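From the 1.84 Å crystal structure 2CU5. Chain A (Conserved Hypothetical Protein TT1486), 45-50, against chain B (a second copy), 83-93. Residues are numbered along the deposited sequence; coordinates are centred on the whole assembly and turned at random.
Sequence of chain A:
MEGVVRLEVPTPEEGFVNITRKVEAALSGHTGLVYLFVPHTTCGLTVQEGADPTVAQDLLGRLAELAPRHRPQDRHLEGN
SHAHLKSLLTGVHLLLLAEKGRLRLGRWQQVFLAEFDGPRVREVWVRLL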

# COMPACT_ATOMS: atom_id res chain seq x y z
N LEU A 45 -0.99 -8.51 2.33
CA LEU A 45 0.19 -8.98 1.61
C LEU A 45 1.27 -7.93 1.79
O LEU A 45 1.02 -6.74 1.66
CB LEU A 45 -0.10 -9.15 0.12
CG LEU A 45 -1.02 -10.30 -0.28
CD1 LEU A 45 -1.36 -10.19 -1.76
CD2 LEU A 45 -0.33 -11.63 0.03
N THR A 46 2.49 -8.38 2.07
CA THR A 46 3.59 -7.45 2.26
C THR A 46 4.90 -8.11 1.88
O THR A 46 5.00 -9.34 1.82
CB THR A 46 3.68 -6.99 3.75
OG1 THR A 46 4.68 -5.98 3.89
CG2 THR A 46 4.04 -8.16 4.65
N VAL A 47 5.89 -7.27 1.60
CA VAL A 47 7.23 -7.76 1.29
C VAL A 47 8.08 -7.28 2.46
O VAL A 47 8.21 -6.08 2.69
CB VAL A 47 7.78 -7.15 -0.02
CG1 VAL A 47 9.23 -7.58 -0.20
CG2 VAL A 47 6.94 -7.59 -1.22
N GLN A 48 8.65 -8.22 3.20
CA GLN A 48 9.47 -7.87 4.35
C GLN A 48 10.59 -8.87 4.60
O GLN A 48 10.83 -9.77 3.80
CB GLN A 48 8.59 -7.74 5.60
CG GLN A 48 8.25 -6.29 5.94
CD GLN A 48 9.50 -5.47 6.21
OE1 GLN A 48 10.41 -5.93 6.91
NE2 GLN A 48 9.56 -4.27 5.66
N GLU A 49 11.29 -8.71 5.72
CA GLU A 49 12.40 -9.59 6.04
C GLU A 49 12.01 -10.83 6.84
O GLU A 49 11.29 -10.74 7.84
CB GLU A 49 13.47 -8.82 6.82
CG GLU A 49 14.79 -9.58 6.91
CD GLU A 49 15.75 -8.98 7.90
OE1 GLU A 49 15.89 -7.74 7.96
OE2 GLU A 49 16.40 -9.77 8.62
N GLY A 50 12.49 -11.98 6.39
CA GLY A 50 12.21 -13.22 7.08
C GLY A 50 13.46 -13.83 7.69
O GLY A 50 13.38 -14.63 8.62
N ALA B 83 11.82 1.03 11.51
CA ALA B 83 11.97 1.26 10.07
C ALA B 83 11.26 0.18 9.27
O ALA B 83 10.69 0.45 8.22
CB ALA B 83 13.46 1.31 9.70
N HIS B 84 11.31 -1.06 9.76
CA HIS B 84 10.63 -2.16 9.09
C HIS B 84 9.13 -1.87 9.10
O HIS B 84 8.43 -2.08 8.10
CB HIS B 84 10.92 -3.48 9.80
CG HIS B 84 12.26 -4.07 9.46
ND1 HIS B 84 12.47 -4.80 8.32
CD2 HIS B 84 13.45 -4.00 10.10
CE1 HIS B 84 13.74 -5.17 8.26
NE2 HIS B 84 14.36 -4.70 9.33
N LEU B 85 8.62 -1.38 10.23
CA LEU B 85 7.20 -1.07 10.34
C LEU B 85 6.81 0.06 9.41
O LEU B 85 5.80 -0.03 8.71
CB LEU B 85 6.82 -0.70 11.78
CG LEU B 85 5.36 -0.27 11.97
CD1 LEU B 85 4.41 -1.37 11.50
CD2 LEU B 85 5.12 0.03 13.45
N LYS B 86 7.59 1.13 9.40
CA LYS B 86 7.29 2.26 8.53
C LYS B 86 7.29 1.81 7.07
O LYS B 86 6.48 2.25 6.26
CB LYS B 86 8.30 3.39 8.74
CG LYS B 86 8.21 4.02 10.12
CD LYS B 86 9.34 4.99 10.37
CE LYS B 86 9.36 5.43 11.83
NZ LYS B 86 10.56 6.25 12.12
N SER B 87 8.22 0.91 6.73
CA SER B 87 8.29 0.39 5.37
C SER B 87 7.00 -0.37 5.02
O SER B 87 6.41 -0.15 3.96
CB SER B 87 9.50 -0.54 5.22
OG SER B 87 9.57 -1.09 3.91
N LEU B 88 6.57 -1.26 5.91
CA LEU B 88 5.35 -2.05 5.70
C LEU B 88 4.12 -1.15 5.55
O LEU B 88 3.25 -1.41 4.71
CB LEU B 88 5.14 -3.03 6.87
CG LEU B 88 3.86 -3.88 6.85
CD1 LEU B 88 4.08 -5.16 7.65
CD2 LEU B 88 2.68 -3.08 7.42
N LEU B 89 4.06 -0.11 6.36
CA LEU B 89 2.94 0.83 6.33
C LEU B 89 2.90 1.67 5.06
O LEU B 89 1.83 2.05 4.58
CB LEU B 89 2.99 1.76 7.55
CG LEU B 89 2.83 1.10 8.92
CD1 LEU B 89 3.04 2.15 10.01
CD2 LEU B 89 1.45 0.48 9.03
N THR B 90 4.07 1.99 4.52
CA THR B 90 4.16 2.81 3.32
C THR B 90 4.01 1.96 2.06
O THR B 90 3.24 2.29 1.15
CB THR B 90 5.51 3.57 3.25
OG1 THR B 90 5.70 4.33 4.45
CG2 THR B 90 5.54 4.51 2.07
N GLY B 91 4.73 0.84 2.01
CA GLY B 91 4.69 -0.02 0.85
C GLY B 91 6.01 0.08 0.12
O GLY B 91 6.73 1.07 0.30
N VAL B 92 6.35 -0.91 -0.70
CA VAL B 92 7.62 -0.89 -1.40
C VAL B 92 7.54 -0.86 -2.93
O VAL B 92 8.54 -1.09 -3.61
CB VAL B 92 8.51 -2.08 -0.97
CG1 VAL B 92 8.76 -2.02 0.53
CG2 VAL B 92 7.85 -3.40 -1.35
N HIS B 93 6.36 -0.58 -3.47
CA HIS B 93 6.22 -0.51 -4.91
C HIS B 93 5.17 0.49 -5.34
O HIS B 93 4.26 0.82 -4.57
CB HIS B 93 5.85 -1.89 -5.50
CG HIS B 93 4.37 -2.14 -5.54
ND1 HIS B 93 3.65 -2.54 -4.44
CD2 HIS B 93 3.48 -2.01 -6.55
CE1 HIS B 93 2.38 -2.64 -4.76
NE2 HIS B 93 2.24 -2.32 -6.04
O HOH W 1 3.31 -3.62 3.09
O HOH W 2 7.56 -3.43 3.65
O HOH W 3 17.00 -5.52 9.63

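Residues 45-48 of chain A form the end of a β-strand that runs past the last two turns of a helix, residues 83-90, in the second copy of the protein. The axes come within 8.7 Å, and their N-to-C directions lie 141° apart, so walking forward along chain A means walking roughly backward along chain B. No direct backbone-to-backbone hydrogen bond joins the two; side chains and three waters fill the gap.

Leu A45 lies out of reach of the helix, and contact begins at Thr A46, whose CA is 6.6 Å from the CA of Leu B88. Its CA-to-CB bond points toward the helix; a β-branched residue suits an extended strand, and its hydroxyl lies on the helix side, where it can reach water 1. Thr A46 OG1 lies 3.7 Å from Leu B88 CG, yet the hydroxyl is not stranded against hydrocarbon: it donates to water 1 (2.8 Å from Thr A46 OG1), which in turn donates to Leu B88 O at 2.7 Å. That carbonyl lies near the helix end, and the water links it to the strand.

Val A47 makes the apolar contact, its CB 4.0 Å from Val B92 CG2. Val B92 follows Gly B91, the first residue after the helix to leave helical angles, and its CA-to-CB bond points toward the strand. Gly B91 has positive phi, and at its backbone angles a CB would be jammed against the carbonyl O of Thr B90, which calls for glycine. The backbone of Val A47 also contributes: its O accepts from water 2 at 2.9 Å.

Gln A48 is the polar centre of the contact, and its amide uses both ends. Gln A48 OE1 accepts a hydrogen bond from His B84 ND1 at 2.7 Å, with an N-H...O angle of 157°; it approaches the imidazole edge near the ring plane, where the N-H bond points. The same OE1 accepts from the backbone N of Glu A49 at 3.1 Å, which helps hold the side chain in place. At the other end, Gln A48 NE2 donates to water 2 at 3.0 Å, and that water donates to Ser B87 OG at 3.1 Å. One water thus ties strand backbone, glutamine amide and serine hydroxyl together.

Beyond the strand, Glu A49 extends its side chain with chi1 and chi2 both t, bringing OE1 to 3.4 Å from His B84 CE1. Water 3 completes this corner, donating to Glu A49 OE1 at 3.0 Å and hydrogen-bonding His B84 NE2 at 2.8 Å. Both ring nitrogens are therefore engaged, one directly and one through water. Gly A50 makes no contact with the helix.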